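Local atomic coordinates of NF-kappa-B inhibitor beta (PDB entry 1OY3), a protein that inhibits the transcription factor NF-kappa-B by forming a complex with it and trapping it in the cytoplasm. Residues Glu22-Asp26 with Ser59-Leu64; Tyr37-Gln41 with Gly68-Ala74; Leu229-Leu233 with Ala249-Glu253; Leu208-Lys213 with Leu243-His247; Trp147-Glu152 with Ala180-Lys186. Residue numbers count along the deposited sequence, not the author numbering.

Contact 1. Residues Glu22-Asp26 with Ser59-Leu64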
# COMPACT_ATOMS: atom_id res chain seq x y z
N GLU C 22 -20.62 13.29 -18.78
CA GLU C 22 -21.65 12.26 -18.75
C GLU C 22 -22.25 11.94 -20.12
O GLU C 22 -22.37 10.78 -20.50
CB GLU C 22 -22.54 12.44 -17.53
CG GLU C 22 -21.76 12.48 -16.23
CD GLU C 22 -21.25 11.12 -15.81
OE1 GLU C 22 -22.05 10.35 -15.23
OE2 GLU C 22 -20.06 10.81 -16.05
N PRO C 23 -22.65 12.98 -20.87
CA PRO C 23 -23.23 12.78 -22.20
C PRO C 23 -22.36 11.93 -23.13
O PRO C 23 -22.83 10.96 -23.72
CB PRO C 23 -23.42 14.20 -22.71
CG PRO C 23 -23.79 14.93 -21.44
CD PRO C 23 -22.75 14.40 -20.47
N PHE C 24 -21.08 12.29 -23.26
CA PHE C 24 -20.20 11.52 -24.12
C PHE C 24 -19.97 10.14 -23.50
O PHE C 24 -19.88 9.14 -24.22
CB PHE C 24 -18.87 12.23 -24.34
CG PHE C 24 -18.05 11.65 -25.47
CD1 PHE C 24 -18.62 11.43 -26.72
CD2 PHE C 24 -16.70 11.33 -25.29
CE1 PHE C 24 -17.88 10.89 -27.78
CE2 PHE C 24 -15.94 10.80 -26.34
CZ PHE C 24 -16.53 10.58 -27.59
N LEU C 25 -19.88 10.09 -22.17
CA LEU C 25 -19.69 8.81 -21.50
C LEU C 25 -20.81 7.88 -21.94
O LEU C 25 -20.56 6.77 -22.39
CB LEU C 25 -19.74 8.95 -19.98
CG LEU C 25 -19.80 7.60 -19.25
CD1 LEU C 25 -18.64 6.72 -19.69
CD2 LEU C 25 -19.78 7.80 -17.74
N ASP C 26 -22.05 8.37 -21.83
CA ASP C 26 -23.22 7.58 -22.21
C ASP C 26 -23.08 7.07 -23.63
O ASP C 26 -23.38 5.90 -23.93
CB ASP C 26 -24.49 8.42 -22.08
CG ASP C 26 -24.88 8.68 -20.63
OD1 ASP C 26 -25.87 9.41 -20.40
OD2 ASP C 26 -24.19 8.16 -19.73
N SER C 59 -22.38 8.02 -9.38
CA SER C 59 -23.22 7.84 -10.55
C SER C 59 -22.39 7.25 -11.69
O SER C 59 -22.83 6.34 -12.39
CB SER C 59 -23.82 9.18 -10.96
OG SER C 59 -24.63 9.03 -12.10
N THR C 60 -21.18 7.76 -11.87
CA THR C 60 -20.31 7.29 -12.94
C THR C 60 -19.82 5.86 -12.69
O THR C 60 -19.62 5.09 -13.63
CB THR C 60 -19.11 8.24 -13.10
OG1 THR C 60 -19.60 9.56 -13.37
CG2 THR C 60 -18.21 7.78 -14.26
N VAL C 61 -19.64 5.50 -11.42
CA VAL C 61 -19.19 4.17 -11.10
C VAL C 61 -20.28 3.15 -11.43
O VAL C 61 -19.98 2.04 -11.87
CB VAL C 61 -18.79 4.06 -9.60
CG1 VAL C 61 -18.63 2.59 -9.21
CG2 VAL C 61 -17.47 4.82 -9.37
N GLU C 62 -21.54 3.53 -11.23
CA GLU C 62 -22.65 2.62 -11.52
C GLU C 62 -22.78 2.34 -13.01
O GLU C 62 -23.01 1.20 -13.41
CB GLU C 62 -23.97 3.20 -10.99
CG GLU C 62 -25.22 2.36 -11.33
CD GLU C 62 -26.48 2.86 -10.64
OE1 GLU C 62 -26.69 4.09 -10.60
OE2 GLU C 62 -27.27 2.03 -10.14
N LYS C 63 -22.63 3.37 -13.83
CA LYS C 63 -22.74 3.20 -15.28
C LYS C 63 -21.70 2.21 -15.75
O LYS C 63 -22.02 1.24 -16.44
CB LYS C 63 -22.54 4.54 -15.99
CG LYS C 63 -23.60 5.56 -15.69
CD LYS C 63 -23.36 6.81 -16.52
CE LYS C 63 -24.43 7.85 -16.29
NZ LYS C 63 -24.08 9.08 -17.04
N LEU C 64 -20.46 2.45 -15.34
CA LEU C 64 -19.36 1.57 -15.70
C LEU C 64 -19.61 0.17 -15.16
O LEU C 64 -19.43 -0.82 -15.87
CB LEU C 64 -18.03 2.14 -15.16
CG LEU C 64 -17.70 3.49 -15.80
CD1 LEU C 64 -16.55 4.19 -15.07
CD2 LEU C 64 -17.34 3.26 -17.27
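This is the interface between the second helices of the first two ankyrin repeats, helix 22-32 and helix 58-66, through the N-terminal part of the first and most of the second. The two short axes run almost parallel, 7° apart, and come no closer than 11.7 Å, so long side chains have to fill the gap. Lys63 contributes the largest share. Its chain is extended beyond chi1 (m, then t throughout), which carries NZ across to both acids of the facing helix: 3.0 Å from OE1 of Glu22 and 2.8 Å from OD2 of Asp26. Both are salt bridges, and because Glu22 and Asp26 sit one turn apart, a single ammonium group closes the network. The other carboxylate oxygen of Glu22, OE2, lies 3.0 Å from Thr60 OG1, a hydroxyl hydrogen-bonded to Glu57. Beneath the charges comes the apolar layer: Leu25 CD2 packs on Thr60 CG2 at 3.8 Å and on the aliphatic stem of Lys63 (CD) at 3.9 Å, while Leu25 CD1 reaches CD2 of Leu64 at 4.4 Å. Phe24 of the same turn instead meets aromatic side chains of a p65 subunit. Side-by-side, nearly parallel outer helices of consecutive repeats are the hallmark of the ankyrin stack.

Contact 2. Residues Tyr37-Gln41 with Gly68-Ala74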
# COMPACT_ATOMS: atom_id res chain seq x y z
N TYR C 37 -13.08 -3.27 -24.14
CA TYR C 37 -12.74 -1.86 -24.23
C TYR C 37 -12.92 -1.19 -22.87
O TYR C 37 -12.18 -0.27 -22.52
CB TYR C 37 -13.64 -1.18 -25.27
CG TYR C 37 -13.36 0.29 -25.50
CD1 TYR C 37 -12.16 0.71 -26.07
CD2 TYR C 37 -14.31 1.25 -25.17
CE1 TYR C 37 -11.92 2.07 -26.32
CE2 TYR C 37 -14.08 2.61 -25.41
CZ TYR C 37 -12.89 3.01 -25.99
OH TYR C 37 -12.68 4.35 -26.24
N LEU C 38 -13.91 -1.65 -22.11
CA LEU C 38 -14.17 -1.07 -20.79
C LEU C 38 -13.01 -1.25 -19.82
O LEU C 38 -12.70 -0.34 -19.06
CB LEU C 38 -15.42 -1.70 -20.16
CG LEU C 38 -16.80 -1.25 -20.64
CD1 LEU C 38 -17.87 -2.04 -19.91
CD2 LEU C 38 -16.96 0.23 -20.39
N ASP C 39 -12.37 -2.41 -19.86
CA ASP C 39 -11.28 -2.69 -18.94
C ASP C 39 -9.88 -2.27 -19.37
O ASP C 39 -8.91 -2.57 -18.68
CB ASP C 39 -11.27 -4.18 -18.57
CG ASP C 39 -12.57 -4.62 -17.92
OD1 ASP C 39 -13.07 -3.88 -17.04
OD2 ASP C 39 -13.08 -5.70 -18.27
N LEU C 40 -9.76 -1.56 -20.49
CA LEU C 40 -8.45 -1.13 -20.94
C LEU C 40 -7.81 -0.26 -19.87
O LEU C 40 -8.45 0.63 -19.32
CB LEU C 40 -8.58 -0.34 -22.25
CG LEU C 40 -8.99 -1.17 -23.47
CD1 LEU C 40 -9.14 -0.26 -24.68
CD2 LEU C 40 -7.95 -2.26 -23.74
N GLN C 41 -6.54 -0.53 -19.58
CA GLN C 41 -5.81 0.22 -18.56
C GLN C 41 -4.80 1.18 -19.16
O GLN C 41 -4.00 0.78 -20.00
CB GLN C 41 -5.08 -0.77 -17.65
CG GLN C 41 -5.98 -1.84 -17.04
CD GLN C 41 -5.19 -2.97 -16.40
OE1 GLN C 41 -5.36 -4.14 -16.76
NE2 GLN C 41 -4.33 -2.63 -15.45
N GLY C 68 -20.70 -3.50 -17.16
CA GLY C 68 -19.88 -4.69 -17.12
C GLY C 68 -18.38 -4.50 -16.89
O GLY C 68 -17.60 -5.41 -17.16
N ALA C 69 -17.99 -3.34 -16.38
CA ALA C 69 -16.58 -3.07 -16.11
C ALA C 69 -16.06 -4.03 -15.03
O ALA C 69 -16.76 -4.30 -14.04
CB ALA C 69 -16.41 -1.62 -15.65
N GLY C 70 -14.86 -4.56 -15.24
CA GLY C 70 -14.24 -5.48 -14.29
C GLY C 70 -13.96 -4.80 -12.96
O GLY C 70 -13.36 -3.74 -12.90
N VAL C 71 -14.38 -5.44 -11.88
CA VAL C 71 -14.21 -4.85 -10.56
C VAL C 71 -12.97 -5.34 -9.80
O VAL C 71 -12.66 -4.85 -8.72
CB VAL C 71 -15.49 -5.09 -9.72
CG1 VAL C 71 -15.51 -6.51 -9.17
CG2 VAL C 71 -15.59 -4.08 -8.63
N LEU C 72 -12.27 -6.31 -10.37
CA LEU C 72 -11.07 -6.85 -9.73
C LEU C 72 -9.80 -6.36 -10.40
O LEU C 72 -8.71 -6.57 -9.88
CB LEU C 72 -11.09 -8.38 -9.73
CG LEU C 72 -12.19 -9.05 -8.90
CD1 LEU C 72 -11.97 -10.55 -8.88
CD2 LEU C 72 -12.17 -8.51 -7.48
N VAL C 73 -9.93 -5.72 -11.55
CA VAL C 73 -8.76 -5.23 -12.26
C VAL C 73 -7.98 -4.34 -11.30
O VAL C 73 -8.57 -3.60 -10.52
CB VAL C 73 -9.16 -4.41 -13.52
CG1 VAL C 73 -7.91 -3.92 -14.25
CG2 VAL C 73 -10.01 -5.28 -14.45
N ALA C 74 -6.66 -4.43 -11.34
CA ALA C 74 -5.82 -3.64 -10.45
C ALA C 74 -4.90 -2.70 -11.21
O ALA C 74 -4.37 -3.06 -12.26
CB ALA C 74 -4.98 -4.56 -9.58
O HOH W 1 -12.79 -1.94 -15.29
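Asp39, Val73 and Leu38 carry most of this contact, in which the segment 37-41 that follows the first repeat's second helix lies alongside its counterpart 68-74, one repeat further on. Asp39 is the polar centre. Its OD1 accepts a short hydrogen bond from Gly70 N, 2.6 Å with an N-H...O angle of 158°, and also takes a proton from a water at 2.6 Å; the same water donates to Gly70 O at 3.0 Å, so both the amide and the carbonyl of Gly70 are tied to one carboxylate oxygen. A side chain at position 70 would crowd that oxygen, since an ideal CB there would lie only 3.1 Å from Asp39 OD1. Val73 points back at the first segment: its CG2 is 4.2 Å from Asp39 OD1, and its CG1 is 3.6 Å from OE1 of Gln41, whose amide NE2 is hydrogen-bonded to Gly45 O within its own loop. Leu38 supplies the apolar end, its CD1 resting on backbone at Gly68 C (3.9 Å) and Ala69 N (3.8 Å). Gly68, with phi 101°, ends the preceding helix in a Schellman motif, an angle at which a CB would clash with the carbonyl before it. Tied in this pair by the Asp39-Gly70 bond, the two loops lie side by side, as the inter-repeat loops of an ankyrin stack do.

Contact 3. Residues Leu229-Leu233 with Ala249-Glu253; sequences LGSAL and APEPE
This is an apolar contact within the last ankyrin repeat, where the chain that leaves the repeat's second helix, helix 238-246, passes back over the first helix, 228-233. Build 229-233 as a helical turn, with Leu233 N bonded to Leu229 O at 2.9 Å. Build 249-253 as extended chain without regular structure: psi lies between 118° and 158° from Ala249 to Pro252, and phi stays between -55° and -83°. The closest backbone approach pairs Gly230 with Pro252, CA to CA 4.9 Å. That closeness suits the glycine, because an ideal CB on Gly230 would sit a tight 3.5 Å from Pro252 CB. Both prolines have the C-gamma exo pucker; Pro252 directs its ring toward the helix, while Pro250 turns away. Leu229 is set t,t (chi1 -152°, chi2 -170°), and its CD1 slides along the passing chain, 4.1 Å from Ala249 CB, 3.1 Å from Pro250 O, 3.9 Å from Glu251 CA and 3.7 Å from Pro252 CD. Through its other methyl, CD2, Leu229 meets Arg245 of helix 238-246, and Ala249 in turn packs on Leu244, so the segment closes over the joint between the two helices of the repeat. A turn further along, Leu233 (m,t) brings CD1 to 3.6 Å from Pro252 CG. That same CG makes the tightest fit on the glycine, 3.2 Å from Gly230 CA.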
# COMPACT_ATOMS: atom_id res chain seq x y z
N LEU C 229 -3.66 -4.61 22.29
CA LEU C 229 -3.57 -3.96 23.60
C LEU C 229 -2.12 -3.64 23.89
O LEU C 229 -1.78 -2.51 24.25
CB LEU C 229 -4.11 -4.87 24.71
CG LEU C 229 -4.70 -4.18 25.95
CD1 LEU C 229 -4.94 -5.23 27.02
CD2 LEU C 229 -3.78 -3.09 26.47
N GLY C 230 -1.26 -4.65 23.74
CA GLY C 230 0.16 -4.48 23.98
C GLY C 230 0.68 -3.34 23.13
O GLY C 230 1.56 -2.58 23.55
N SER C 231 0.12 -3.21 21.93
CA SER C 231 0.53 -2.14 21.03
C SER C 231 -0.02 -0.82 21.53
O SER C 231 0.69 0.18 21.55
CB SER C 231 0.02 -2.42 19.61
OG SER C 231 0.43 -1.39 18.73
N ALA C 232 -1.28 -0.83 21.95
CA ALA C 232 -1.93 0.39 22.45
C ALA C 232 -1.24 0.97 23.68
O ALA C 232 -1.25 2.18 23.89
CB ALA C 232 -3.40 0.11 22.75
N LEU C 233 -0.65 0.10 24.50
CA LEU C 233 0.03 0.57 25.71
C LEU C 233 1.22 1.46 25.36
O LEU C 233 1.47 2.46 26.04
CB LEU C 233 0.51 -0.62 26.56
CG LEU C 233 -0.57 -1.39 27.33
CD1 LEU C 233 0.08 -2.46 28.18
CD2 LEU C 233 -1.34 -0.43 28.21
N ALA C 249 -9.87 -7.76 26.08
CA ALA C 249 -8.56 -8.00 25.52
C ALA C 249 -7.61 -8.37 26.66
O ALA C 249 -7.41 -7.59 27.59
CB ALA C 249 -8.06 -6.74 24.82
N PRO C 250 -7.04 -9.59 26.63
CA PRO C 250 -6.12 -10.02 27.69
C PRO C 250 -4.96 -9.02 27.82
O PRO C 250 -4.61 -8.35 26.86
CB PRO C 250 -5.66 -11.39 27.21
CG PRO C 250 -6.86 -11.91 26.49
CD PRO C 250 -7.29 -10.70 25.69
N GLU C 251 -4.39 -8.93 29.02
CA GLU C 251 -3.29 -8.01 29.27
C GLU C 251 -1.99 -8.53 28.64
O GLU C 251 -1.72 -9.74 28.64
CB GLU C 251 -3.11 -7.80 30.77
CG GLU C 251 -2.50 -6.45 31.15
CD GLU C 251 -3.50 -5.29 31.06
OE1 GLU C 251 -3.06 -4.12 31.12
OE2 GLU C 251 -4.72 -5.56 30.95
N PRO C 252 -1.17 -7.63 28.08
CA PRO C 252 0.11 -7.93 27.42
C PRO C 252 1.12 -8.71 28.28
O PRO C 252 1.05 -8.69 29.51
CB PRO C 252 0.64 -6.55 27.04
CG PRO C 252 -0.61 -5.76 26.84
CD PRO C 252 -1.46 -6.19 28.00
N GLU C 253 2.06 -9.38 27.62
CA GLU C 253 3.08 -10.17 28.30
C GLU C 253 4.45 -9.50 28.28
O GLU C 253 5.23 -9.71 27.35
CB GLU C 253 3.20 -11.56 27.68
CG GLU C 253 2.01 -12.48 27.91
CD GLU C 253 0.81 -12.13 27.06
OE1 GLU C 253 0.20 -11.06 27.28
OE2 GLU C 253 0.48 -12.92 26.15

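Contact 4. Residues Leu208-Lys213 with Leu243-His247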
# COMPACT_ATOMS: atom_id res chain seq x y z
N LEU C 208 -11.48 1.56 16.13
CA LEU C 208 -11.09 0.44 16.99
C LEU C 208 -12.34 -0.16 17.61
O LEU C 208 -12.51 -1.39 17.66
CB LEU C 208 -10.15 0.93 18.09
CG LEU C 208 -9.72 -0.08 19.16
CD1 LEU C 208 -8.97 -1.24 18.50
CD2 LEU C 208 -8.83 0.61 20.19
N GLU C 209 -13.24 0.71 18.06
CA GLU C 209 -14.49 0.26 18.67
C GLU C 209 -15.39 -0.45 17.68
O GLU C 209 -15.94 -1.51 17.99
CB GLU C 209 -15.24 1.43 19.30
CG GLU C 209 -16.59 1.02 19.88
CD GLU C 209 -17.12 2.01 20.89
OE1 GLU C 209 -17.32 3.19 20.52
OE2 GLU C 209 -17.34 1.61 22.05
N LEU C 210 -15.57 0.14 16.49
CA LEU C 210 -16.41 -0.49 15.47
C LEU C 210 -15.92 -1.91 15.28
O LEU C 210 -16.70 -2.87 15.34
CB LEU C 210 -16.33 0.26 14.14
CG LEU C 210 -17.12 1.57 14.02
CD1 LEU C 210 -16.89 2.21 12.65
CD2 LEU C 210 -18.61 1.28 14.24
N LEU C 211 -14.62 -2.06 15.05
CA LEU C 211 -14.03 -3.38 14.86
C LEU C 211 -14.34 -4.27 16.06
O LEU C 211 -14.80 -5.40 15.91
CB LEU C 211 -12.51 -3.25 14.69
CG LEU C 211 -12.07 -2.60 13.38
CD1 LEU C 211 -10.59 -2.30 13.40
CD2 LEU C 211 -12.43 -3.53 12.23
N LEU C 212 -14.10 -3.75 17.26
CA LEU C 212 -14.34 -4.53 18.48
C LEU C 212 -15.78 -5.01 18.62
O LEU C 212 -16.03 -6.20 18.79
CB LEU C 212 -13.91 -3.72 19.71
CG LEU C 212 -12.38 -3.69 19.90
CD1 LEU C 212 -12.00 -2.71 21.00
CD2 LEU C 212 -11.87 -5.11 20.20
N LYS C 213 -16.73 -4.09 18.53
CA LYS C 213 -18.13 -4.47 18.66
C LYS C 213 -18.51 -5.52 17.61
O LYS C 213 -19.35 -6.38 17.88
CB LYS C 213 -19.04 -3.23 18.54
CG LYS C 213 -18.57 -2.06 19.39
CD LYS C 213 -19.69 -1.38 20.16
CE LYS C 213 -20.69 -0.68 19.27
NZ LYS C 213 -21.67 0.09 20.09
N LEU C 243 -10.69 0.88 25.63
CA LEU C 243 -11.59 0.12 24.76
C LEU C 243 -11.25 -1.35 24.74
O LEU C 243 -12.07 -2.20 25.09
CB LEU C 243 -11.53 0.67 23.33
CG LEU C 243 -12.36 1.90 22.98
CD1 LEU C 243 -12.13 3.00 24.00
CD2 LEU C 243 -12.00 2.37 21.57
N LEU C 244 -10.02 -1.66 24.32
CA LEU C 244 -9.55 -3.04 24.25
C LEU C 244 -9.80 -3.74 25.58
O LEU C 244 -10.28 -4.88 25.61
CB LEU C 244 -8.06 -3.08 23.90
CG LEU C 244 -7.77 -2.75 22.43
CD1 LEU C 244 -6.34 -2.25 22.26
CD2 LEU C 244 -8.02 -3.99 21.58
N ARG C 245 -9.49 -3.04 26.67
CA ARG C 245 -9.70 -3.59 28.01
C ARG C 245 -11.19 -3.93 28.14
O ARG C 245 -11.56 -5.09 28.35
CB ARG C 245 -9.35 -2.56 29.08
CG ARG C 245 -7.90 -2.08 29.10
CD ARG C 245 -6.96 -3.10 29.69
NE ARG C 245 -5.92 -2.47 30.51
CZ ARG C 245 -5.09 -1.52 30.07
NH1 ARG C 245 -5.17 -1.09 28.82
NH2 ARG C 245 -4.19 -1.00 30.89
N ALA C 246 -12.02 -2.91 27.99
CA ALA C 246 -13.47 -3.05 28.09
C ALA C 246 -14.06 -4.16 27.23
O ALA C 246 -15.13 -4.69 27.53
CB ALA C 246 -14.15 -1.73 27.77
N HIS C 247 -13.37 -4.52 26.15
CA HIS C 247 -13.86 -5.58 25.28
C HIS C 247 -13.20 -6.94 25.47
O HIS C 247 -13.19 -7.77 24.55
CB HIS C 247 -13.77 -5.16 23.81
CG HIS C 247 -14.95 -4.37 23.35
ND1 HIS C 247 -15.06 -3.01 23.55
CD2 HIS C 247 -16.10 -4.75 22.75
CE1 HIS C 247 -16.23 -2.59 23.10
NE2 HIS C 247 -16.88 -3.63 22.60
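His247 ends its helix with chi1 at -85° and chi2 at 83°, which lays the imidazole flat against Leu212 of the neighbouring helix. CB of Leu212 sits 3.9 Å from the ring centroid and only 12° off the normal, a CH-pi contact over the face. A weak hydrogen bond from His247 ND1 back to Leu243 O (3.5 Å) goes with this pose. Lys213 CG comes to 4.0 Å from NE2 of the same ring, though the rest of the lysine leads away. These are the second helices of the fifth and sixth ankyrin repeats, helix 205-213 and helix 238-246, set side by side as throughout the stack and paired here Glu209 to Leu243 and Leu212 to His247. Four leucines fill the space between them. Leu212 (m,t) puts CD1 4.1 Å from Leu243 CB and 4.2 Å from Leu244 CD2. Leu208 takes t,p instead, so its CD2 reaches Leu243 CD2 at 3.9 Å and Leu244 CG at 4.2 Å. Leu243, m with chi2 at 50°, also brings CD2 to within 4.1 Å of Glu209 CB. Leu244 (m,t) starts sideways, but its end swings in; it also packs on Pro228 and Ala232 of helix 228-233, while Leu208 and Leu212 touch Leu196 of helix 195-201.

Contact 5. Residues Trp147-Glu152 with Ala180-Lys186; sequences WRLQLE and AGADLNK
A carboxylate shared between a backbone amide and a lysine joins these two ankyrin-repeat loops. Glu152 (m,m) gives OE2 to Lys186 NZ in a 2.6 Å salt bridge and OE1 to Asp183 N in a 2.8 Å hydrogen bond, nearly straight at 169°. Lys186 coils back to get there, with chi1 t and chi2 to chi4 all p. One water accepts from Lys186 NZ (2.7 Å) and donates to Glu152 O (2.6 Å). Asp183 opens a type I turn ending at Lys186, and its OD1 accepts from Asn185 N at 2.8 Å, an Asx turn. Residues 147-149 form a 3-10 turn, with Gln150 N bonded to Trp147 O at 3.2 Å. Across the segments, CA of Leu151 lies 5.5 Å from CA of Ala182, and CA of Arg148 7.7 Å from CA of Ala180. Gly181, phi 96°, closes helix 171-180 with a Schellman motif. Packing then spreads from Leu151 (m,t): its CD2 is 3.8 Å from Ala180 CB, and its CD1 3.7 Å from Gly181 C. Trp147, chi1 61° and chi2 -90°, brings CZ3 to 4.3 Å from Ala180 CB. Closest of the packing approaches is the methyl CD1 of Leu151 against the carbonyl O of Ala180, 3.1 Å.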
# COMPACT_ATOMS: atom_id res chain seq x y z
N TRP C 147 -19.65 -10.56 -6.37
CA TRP C 147 -19.12 -9.23 -6.10
C TRP C 147 -18.32 -9.19 -4.81
O TRP C 147 -17.53 -8.27 -4.60
CB TRP C 147 -20.26 -8.21 -6.01
CG TRP C 147 -21.25 -8.49 -4.92
CD1 TRP C 147 -22.39 -9.24 -5.01
CD2 TRP C 147 -21.16 -8.07 -3.55
NE1 TRP C 147 -23.02 -9.31 -3.79
CE2 TRP C 147 -22.29 -8.60 -2.87
CE3 TRP C 147 -20.25 -7.29 -2.82
CZ2 TRP C 147 -22.52 -8.38 -1.51
CZ3 TRP C 147 -20.48 -7.07 -1.46
CH2 TRP C 147 -21.60 -7.61 -0.82
N ARG C 148 -18.52 -10.18 -3.94
CA ARG C 148 -17.81 -10.24 -2.66
C ARG C 148 -16.31 -10.56 -2.78
O ARG C 148 -15.57 -10.45 -1.81
CB ARG C 148 -18.48 -11.27 -1.74
CG ARG C 148 -19.82 -10.83 -1.17
CD ARG C 148 -20.24 -11.75 -0.02
NE ARG C 148 -21.31 -11.18 0.80
CZ ARG C 148 -22.57 -11.05 0.40
NH1 ARG C 148 -22.93 -11.46 -0.81
NH2 ARG C 148 -23.47 -10.51 1.21
N LEU C 149 -15.88 -10.95 -3.98
CA LEU C 149 -14.48 -11.24 -4.21
C LEU C 149 -13.67 -9.94 -4.14
O LEU C 149 -12.45 -9.97 -4.13
CB LEU C 149 -14.29 -11.91 -5.58
CG LEU C 149 -15.06 -13.21 -5.79
CD1 LEU C 149 -14.93 -13.67 -7.24
CD2 LEU C 149 -14.52 -14.28 -4.84
N GLN C 150 -14.37 -8.80 -4.09
CA GLN C 150 -13.70 -7.50 -4.01
C GLN C 150 -13.21 -7.25 -2.58
O GLN C 150 -12.18 -6.59 -2.35
CB GLN C 150 -14.66 -6.37 -4.37
CG GLN C 150 -15.15 -6.35 -5.82
CD GLN C 150 -16.26 -5.32 -6.02
OE1 GLN C 150 -16.02 -4.11 -6.04
NE2 GLN C 150 -17.50 -5.80 -6.16
N LEU C 151 -13.95 -7.79 -1.62
CA LEU C 151 -13.68 -7.61 -0.21
C LEU C 151 -12.33 -8.09 0.26
O LEU C 151 -11.74 -7.51 1.16
CB LEU C 151 -14.77 -8.30 0.62
CG LEU C 151 -16.20 -7.79 0.43
CD1 LEU C 151 -17.12 -8.59 1.36
CD2 LEU C 151 -16.27 -6.29 0.73
N GLU C 152 -11.84 -9.16 -0.34
CA GLU C 152 -10.56 -9.68 0.10
C GLU C 152 -9.46 -9.53 -0.96
O GLU C 152 -8.40 -10.14 -0.86
CB GLU C 152 -10.73 -11.13 0.55
CG GLU C 152 -11.74 -11.24 1.71
CD GLU C 152 -11.34 -10.39 2.91
OE1 GLU C 152 -12.24 -9.79 3.55
OE2 GLU C 152 -10.13 -10.33 3.22
N ALA C 180 -20.70 -5.46 4.62
CA ALA C 180 -20.52 -6.18 3.35
C ALA C 180 -19.96 -7.58 3.59
O ALA C 180 -19.95 -8.43 2.68
CB ALA C 180 -19.60 -5.39 2.43
N GLY C 181 -19.48 -7.82 4.81
CA GLY C 181 -18.94 -9.13 5.14
C GLY C 181 -17.43 -9.25 5.03
O GLY C 181 -16.91 -10.35 4.85
N ALA C 182 -16.71 -8.13 5.13
CA ALA C 182 -15.26 -8.17 5.03
C ALA C 182 -14.66 -8.93 6.23
O ALA C 182 -15.22 -8.94 7.32
CB ALA C 182 -14.69 -6.76 4.96
N ASP C 183 -13.51 -9.56 6.01
CA ASP C 183 -12.84 -10.31 7.08
C ASP C 183 -12.17 -9.34 8.07
O ASP C 183 -11.12 -8.77 7.77
CB ASP C 183 -11.82 -11.26 6.47
CG ASP C 183 -11.04 -12.05 7.50
OD1 ASP C 183 -11.23 -11.82 8.73
OD2 ASP C 183 -10.24 -12.89 7.07
N LEU C 184 -12.77 -9.17 9.24
CA LEU C 184 -12.24 -8.26 10.26
C LEU C 184 -10.98 -8.72 11.00
O LEU C 184 -10.45 -8.00 11.84
CB LEU C 184 -13.33 -7.96 11.30
CG LEU C 184 -14.41 -6.89 11.04
CD1 LEU C 184 -14.63 -6.64 9.55
CD2 LEU C 184 -15.69 -7.35 11.70
N ASN C 185 -10.48 -9.92 10.69
CA ASN C 185 -9.29 -10.41 11.38
C ASN C 185 -8.08 -10.59 10.48
O ASN C 185 -7.00 -10.93 10.95
CB ASN C 185 -9.59 -11.75 12.07
CG ASN C 185 -10.72 -11.66 13.06
OD1 ASN C 185 -10.74 -10.77 13.91
ND2 ASN C 185 -11.68 -12.59 12.96
N LYS C 186 -8.28 -10.37 9.18
CA LYS C 186 -7.24 -10.53 8.16
C LYS C 186 -5.94 -9.77 8.44
O LYS C 186 -5.91 -8.54 8.43
CB LYS C 186 -7.81 -10.09 6.80
CG LYS C 186 -6.83 -10.18 5.64
CD LYS C 186 -6.37 -11.60 5.35
CE LYS C 186 -7.53 -12.52 4.98
NZ LYS C 186 -8.27 -12.13 3.74
O HOH W 2 -10.36 -7.94 5.05
O HOH W 3 -7.58 -11.59 1.15

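How the contacts relate
Along the chain contacts 1 and 2 come first, with alternating segments, then contact 5, then the alternating pair 4 and 3. Contacts 1 and 4 join second helices of neighbouring repeats near the two ends of the stack, their centres about 40 Å apart; contacts 2 and 5 join the loops, their centres about 20 Å apart. Contact 3 stays within the sixth repeat, its centre about 12 Å from that of contact 4; a probable hydrogen bond from Ala249 N to Leu244 O links the two. Val71 and Leu72 of contact 2 pack on Leu149 and Gln150 of contact 5, and Leu184 of contact 5 meets Leu211 of contact 4. Local joints thus build one elongated solenoid from end to end.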